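Local coordinates for preproptth (Bombyx mori, PDB 5AOQ), which acts as a prothoracicotropic neurohormone, a cystine-knot peptide perceived by the receptor tyrosine kinase Torso and linked to the timing of metamorphosis, at residues I53-L58 and L97-Y102; Y59-L64 and H90-A95. The protein carries 1 engineered substitution. All blocks are in the same frame, centred on the assembly; numbering follows the deposited sequence.

Overall arrangement
Followed from the N terminus, the chain first forms the hairpin-like pair of strands 20-24 and 35-39, then enters strand 55-65, turns back, and returns along strand 86-97. Interaction 2 (59-64 with 90-95) closes the inner loop of this second pair near the centre of the chain. Interaction 1 (53-58 with 97-102) closes the outer loop around it, about 17 Å away between centres, at the end of the sheet, next to Cys-54 and Cys-98. Between them, Ser-57 probably hydrogen-bonds to both Val-94 and Ala-95, and the register slips by one residue, as in a classic beta bulge. Both contacts also touch the second hormone subunit.

Interaction 1: residues I53-L58 and L97-Y102; sequences ICKESL and LCTRDY
The flat groups that meet here are peptide units, not rings, joined by a reciprocal pair of backbone hydrogen bonds. Lys-55 N approaches Leu-97 O nearly along the C=O axis, in a straight bond of 2.5 Å. In the return bond of this antiparallel hydrogen-bonded pair, Leu-97 N meets Lys-55 O at 3.0 Å from above the carbonyl plane, 30° out of it. Leu-97 O is gripped further: Cys-54 CA offers it a CA-H...O contact of 3.3 Å, and Thr-99 N adds a weak bond that closes the inverse gamma turn centred on Cys-98.

Beside the backbone, the side chains of Lys-55 and Leu-97 run alongside each other in the same direction. Lys-55 CG takes the crowded position between the backbone N and the carbonyl carbon (chi1 81°), and the extended chain beyond it runs along Leu-97, with CE 3.5 Å from Leu-97 CD1. A long lysine suits this edge because its methylenes lie against leucine and also reach Thr-99, where CD comes 4.1 Å from Thr-99 CB.

Two disulfides, Cys-54 to Cys-17 and Cys-98 to Cys-48, belong to the cystine-rich core of this cystine-knot hormone and tie this end of the sheet to residues earlier in the chain. The contact ends the sheet of strands 55-65 and 86-97, where Leu-97 packs on Leu-97 of the second subunit.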
loop_
_atom_site.group_PDB
_atom_site.type_symbol
_atom_site.label_atom_id
_atom_site.label_comp_id
_atom_site.label_asym_id
_atom_site.label_seq_id
_atom_site.Cartn_x
_atom_site.Cartn_y
_atom_site.Cartn_z
ATOM N N ILE D 53 -31.400 -1.848 -15.789
ATOM C CA ILE D 53 -30.230 -1.894 -16.662
ATOM C C ILE D 53 -29.014 -2.336 -15.868
ATOM O O ILE D 53 -28.905 -2.070 -14.673
ATOM C CB ILE D 53 -29.923 -0.530 -17.324
ATOM C CG1 ILE D 53 -28.769 -0.688 -18.320
ATOM C CG2 ILE D 53 -29.555 0.515 -16.276
ATOM C CD1 ILE D 53 -28.701 0.389 -19.379
ATOM N N CYS D 54 -28.104 -3.025 -16.540
ATOM C CA CYS D 54 -26.902 -3.535 -15.901
ATOM C C CYS D 54 -26.010 -2.384 -15.446
ATOM O O CYS D 54 -25.573 -1.570 -16.259
ATOM C CB CYS D 54 -26.132 -4.446 -16.851
ATOM S SG CYS D 54 -27.035 -5.911 -17.378
ATOM N N LYS D 55 -25.744 -2.324 -14.144
ATOM C CA LYS D 55 -24.863 -1.308 -13.584
ATOM C C LYS D 55 -23.497 -1.923 -13.375
ATOM O O LYS D 55 -23.364 -3.143 -13.350
ATOM C CB LYS D 55 -25.393 -0.784 -12.237
ATOM C CG LYS D 55 -25.067 -1.702 -11.036
ATOM C CD LYS D 55 -25.412 -1.088 -9.686
ATOM C CE LYS D 55 -25.088 -2.074 -8.567
ATOM N NZ LYS D 55 -25.108 -1.483 -7.203
ATOM N N GLU D 56 -22.489 -1.073 -13.221
ATOM C CA GLU D 56 -21.170 -1.529 -12.821
ATOM C C GLU D 56 -21.022 -1.149 -11.352
ATOM O O GLU D 56 -21.143 0.020 -10.985
ATOM C CB GLU D 56 -20.072 -0.922 -13.701
ATOM C CG GLU D 56 -19.906 0.585 -13.617
ATOM C CD GLU D 56 -18.796 1.091 -14.520
ATOM O OE1 GLU D 56 -18.038 0.256 -15.057
ATOM O OE2 GLU D 56 -18.680 2.322 -14.690
ATOM N N SER D 57 -20.795 -2.146 -10.506
ATOM C CA SER D 57 -20.741 -1.923 -9.067
ATOM C C SER D 57 -19.435 -1.250 -8.673
ATOM O O SER D 57 -18.376 -1.874 -8.679
ATOM C CB SER D 57 -20.903 -3.244 -8.315
ATOM O OG SER D 57 -20.948 -3.032 -6.916
ATOM N N LEU D 58 -19.521 0.031 -8.333
ATOM C CA LEU D 58 -18.347 0.793 -7.934
ATOM C C LEU D 58 -17.939 0.483 -6.499
ATOM O O LEU D 58 -18.770 0.479 -5.590
ATOM C CB LEU D 58 -18.609 2.292 -8.080
ATOM C CG LEU D 58 -18.864 2.807 -9.498
ATOM C CD1 LEU D 58 -19.254 4.276 -9.458
ATOM C CD2 LEU D 58 -17.646 2.598 -10.388
ATOM N N LEU D 97 -24.409 -5.580 -12.009
ATOM C CA LEU D 97 -25.688 -5.869 -11.365
ATOM C C LEU D 97 -26.844 -5.173 -12.084
ATOM O O LEU D 97 -26.672 -4.097 -12.651
ATOM C CB LEU D 97 -25.630 -5.444 -9.897
ATOM C CG LEU D 97 -24.461 -6.051 -9.109
ATOM C CD1 LEU D 97 -24.314 -5.414 -7.732
ATOM C CD2 LEU D 97 -24.628 -7.556 -8.977
ATOM N N CYS D 98 -28.021 -5.793 -12.052
ATOM C CA CYS D 98 -29.165 -5.318 -12.827
ATOM C C CYS D 98 -30.072 -4.382 -12.022
ATOM O O CYS D 98 -31.267 -4.640 -11.877
ATOM C CB CYS D 98 -29.974 -6.511 -13.346
ATOM S SG CYS D 98 -31.214 -6.073 -14.625
ATOM N N THR D 99 -29.496 -3.300 -11.503
ATOM C CA THR D 99 -30.271 -2.252 -10.838
ATOM C C THR D 99 -30.636 -1.156 -11.834
ATOM O O THR D 99 -29.773 -0.645 -12.546
ATOM C CB THR D 99 -29.494 -1.624 -9.659
ATOM O OG1 THR D 99 -29.191 -2.629 -8.686
ATOM C CG2 THR D 99 -30.311 -0.510 -8.999
ATOM N N ARG D 100 -31.913 -0.786 -11.868
ATOM C CA ARG D 100 -32.401 0.218 -12.811
ATOM C C ARG D 100 -31.758 1.580 -12.574
ATOM O O ARG D 100 -31.079 1.793 -11.570
ATOM C CB ARG D 100 -33.922 0.344 -12.712
ATOM C CG ARG D 100 -34.393 0.999 -11.428
ATOM C CD ARG D 100 -35.902 0.965 -11.292
ATOM N NE ARG D 100 -36.334 1.643 -10.075
ATOM C CZ ARG D 100 -37.596 1.725 -9.665
ATOM N NH1 ARG D 100 -38.570 1.167 -10.372
ATOM N NH2 ARG D 100 -37.881 2.367 -8.540
ATOM N N ASP D 101 -31.983 2.502 -13.504
ATOM C CA ASP D 101 -31.467 3.859 -13.371
ATOM C C ASP D 101 -32.341 4.647 -12.399
ATOM O O ASP D 101 -33.530 4.361 -12.253
ATOM C CB ASP D 101 -31.409 4.556 -14.731
ATOM C CG ASP D 101 -32.783 4.872 -15.288
ATOM O OD1 ASP D 101 -33.713 4.064 -15.084
ATOM O OD2 ASP D 101 -32.932 5.932 -15.933
ATOM N N TYR D 102 -31.742 5.636 -11.741
ATOM C CA TYR D 102 -32.423 6.414 -10.709
ATOM C C TYR D 102 -32.980 5.509 -9.615
ATOM O O TYR D 102 -32.397 5.390 -8.538
ATOM C CB TYR D 102 -33.550 7.256 -11.313
ATOM C CG TYR D 102 -33.074 8.337 -12.255
ATOM C CD1 TYR D 102 -32.451 9.479 -11.771
ATOM C CD2 TYR D 102 -33.248 8.216 -13.629
ATOM C CE1 TYR D 102 -32.015 10.473 -12.626
ATOM C CE2 TYR D 102 -32.817 9.206 -14.492
ATOM C CZ TYR D 102 -32.200 10.332 -13.985
ATOM O OH TYR D 102 -31.767 11.319 -14.840
#

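Interaction 2: residues Y59-L64 and H90-A95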
loop_
_atom_site.group_PDB
_atom_site.type_symbol
_atom_site.label_atom_id
_atom_site.label_comp_id
_atom_site.label_asym_id
_atom_site.label_seq_id
_atom_site.Cartn_x
_atom_site.Cartn_y
_atom_site.Cartn_z
ATOM N N TYR D 59 -16.649 0.219 -6.312
ATOM C CA TYR D 59 -16.088 -0.043 -4.992
ATOM C C TYR D 59 -14.810 0.767 -4.813
ATOM O O TYR D 59 -13.935 0.757 -5.681
ATOM C CB TYR D 59 -15.810 -1.535 -4.805
ATOM C CG TYR D 59 -15.227 -1.883 -3.454
ATOM C CD1 TYR D 59 -16.051 -2.151 -2.368
ATOM C CD2 TYR D 59 -13.853 -1.947 -3.263
ATOM C CE1 TYR D 59 -15.522 -2.469 -1.130
ATOM C CE2 TYR D 59 -13.315 -2.265 -2.031
ATOM C CZ TYR D 59 -14.154 -2.525 -0.968
ATOM O OH TYR D 59 -13.622 -2.842 0.260
ATOM N N SER D 60 -14.713 1.469 -3.688
ATOM C CA SER D 60 -13.576 2.343 -3.416
ATOM C C SER D 60 -12.421 1.597 -2.758
ATOM O O SER D 60 -12.584 1.000 -1.694
ATOM C CB SER D 60 -14.003 3.512 -2.525
ATOM O OG SER D 60 -14.898 4.375 -3.204
ATOM N N ILE D 61 -11.258 1.640 -3.404
ATOM C CA ILE D 61 -10.033 1.077 -2.842
ATOM C C ILE D 61 -9.015 2.193 -2.626
ATOM O O ILE D 61 -9.105 3.253 -3.247
ATOM C CB ILE D 61 -9.426 -0.013 -3.748
ATOM C CG1 ILE D 61 -9.193 0.530 -5.161
ATOM C CG2 ILE D 61 -10.341 -1.229 -3.788
ATOM C CD1 ILE D 61 -8.399 -0.399 -6.055
ATOM N N THR D 62 -8.051 1.948 -1.742
ATOM C CA THR D 62 -7.045 2.951 -1.403
ATOM C C THR D 62 -5.728 2.702 -2.137
ATOM O O THR D 62 -5.213 1.584 -2.143
ATOM C CB THR D 62 -6.777 2.971 0.114
ATOM O OG1 THR D 62 -8.015 3.106 0.822
ATOM C CG2 THR D 62 -5.859 4.122 0.482
ATOM N N ILE D 63 -5.198 3.756 -2.755
ATOM C CA ILE D 63 -3.899 3.702 -3.428
ATOM C C ILE D 63 -2.964 4.770 -2.864
ATOM O O ILE D 63 -3.413 5.846 -2.470
ATOM C CB ILE D 63 -4.045 3.882 -4.959
ATOM C CG1 ILE D 63 -4.700 2.647 -5.576
ATOM C CG2 ILE D 63 -2.692 4.129 -5.626
ATOM C CD1 ILE D 63 -6.185 2.774 -5.742
ATOM N N LEU D 64 -1.667 4.468 -2.839
ATOM C CA LEU D 64 -0.662 5.386 -2.308
ATOM C C LEU D 64 0.115 6.075 -3.429
ATOM O O LEU D 64 0.491 5.437 -4.412
ATOM C CB LEU D 64 0.309 4.639 -1.390
ATOM C CG LEU D 64 -0.285 3.950 -0.158
ATOM C CD1 LEU D 64 0.804 3.255 0.641
ATOM C CD2 LEU D 64 -1.031 4.938 0.718
ATOM N N HIS D 90 -10.089 5.237 -4.594
ATOM C CA HIS D 90 -10.189 4.909 -6.008
ATOM C C HIS D 90 -11.381 3.991 -6.258
ATOM O O HIS D 90 -11.303 2.789 -6.002
ATOM C CB HIS D 90 -8.897 4.247 -6.489
ATOM C CG HIS D 90 -8.774 4.165 -7.979
ATOM N ND1 HIS D 90 -8.926 5.261 -8.800
ATOM C CD2 HIS D 90 -8.510 3.117 -8.795
ATOM C CE1 HIS D 90 -8.763 4.892 -10.057
ATOM N NE2 HIS D 90 -8.508 3.596 -10.083
ATOM N N PRO D 91 -12.500 4.558 -6.743
ATOM C CA PRO D 91 -13.643 3.705 -7.075
ATOM C C PRO D 91 -13.377 2.885 -8.329
ATOM O O PRO D 91 -12.836 3.416 -9.300
ATOM C CB PRO D 91 -14.776 4.706 -7.298
ATOM C CG PRO D 91 -14.094 5.949 -7.733
ATOM C CD PRO D 91 -12.787 5.982 -6.994
ATOM N N VAL D 92 -13.739 1.608 -8.298
ATOM C CA VAL D 92 -13.555 0.738 -9.453
ATOM C C VAL D 92 -14.718 -0.243 -9.574
ATOM O O VAL D 92 -15.305 -0.654 -8.572
ATOM C CB VAL D 92 -12.216 -0.036 -9.359
ATOM C CG1 VAL D 92 -12.203 -0.955 -8.141
ATOM C CG2 VAL D 92 -11.951 -0.821 -10.636
ATOM N N SER D 93 -15.050 -0.608 -10.809
ATOM C CA SER D 93 -16.074 -1.611 -11.055
ATOM C C SER D 93 -15.627 -2.948 -10.488
ATOM O O SER D 93 -14.507 -3.390 -10.739
ATOM C CB SER D 93 -16.362 -1.743 -12.550
ATOM O OG SER D 93 -17.393 -2.687 -12.785
ATOM N N VAL D 94 -16.508 -3.585 -9.722
ATOM C CA VAL D 94 -16.169 -4.832 -9.047
ATOM C C VAL D 94 -17.280 -5.872 -9.220
ATOM O O VAL D 94 -17.174 -7.000 -8.737
ATOM C CB VAL D 94 -15.899 -4.580 -7.546
ATOM C CG1 VAL D 94 -17.205 -4.419 -6.764
ATOM C CG2 VAL D 94 -15.050 -5.696 -6.967
ATOM N N ALA D 95 -18.347 -5.488 -9.913
ATOM C CA ALA D 95 -19.434 -6.407 -10.221
ATOM C C ALA D 95 -20.362 -5.763 -11.239
ATOM O O ALA D 95 -20.340 -4.545 -11.417
ATOM C CB ALA D 95 -20.203 -6.783 -8.959
#
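Strands 55-65 and 86-97 pair here as a two-stranded antiparallel sheet, a long finger of the kind found in cystine-knot hormones. Tyr-59 and Val-92 form a hydrogen-bonded pair: Tyr-59 N reaches Val-92 O at 2.8 Å, and Val-92 N reaches Tyr-59 O over the same length. The donors stand above the carbonyl planes, in keeping with a strong twist: segments 59-64 and 90-95 run at 131° to each other, well short of the 180° of a flat antiparallel pair. In the next hydrogen-bonded pair, Ile-61 N gives an almost straight bond of 2.8 Å to His-90 O, whereas the bond from His-90 N to Ile-61 O is weak.

Between them Ser-60 and Pro-91 make a non-hydrogen-bonded pair. Proline suits this position because no N-H is needed towards the partner strand; its CA instead approaches Tyr-59 O at 3.3 Å in a CA-H...O contact.

Tyr-59, Ile-61, His-90 and Val-92 share a face. Ile-61 CG1, in the crowded position between the backbone N and the carbonyl carbon, lies 4.0 Å from His-90 CB, and Ile-61 CD1 continues to the edge of the imidazole, near the ring plane. Tyr-59 touches Val-94 through its CB, 3.8 Å from Val-94 CG1. With CG anti to the backbone N (chi1 -180°), the ring leads away to the second subunit, where Tyr-59 OH hydrogen-bonds to the backbone O of Glu-36 of that subunit.

Branched aliphatic residues thus line the face beside strand 35-39, and backbone hydrogen bonds, one of them weak, pair the peptide groups that the two strands turn toward each other. His-90 NE2 hydrogen-bonds to Glu-24 OE2, a carboxylate partner that would favour a protonated NE2 and might stabilise a positively charged imidazole.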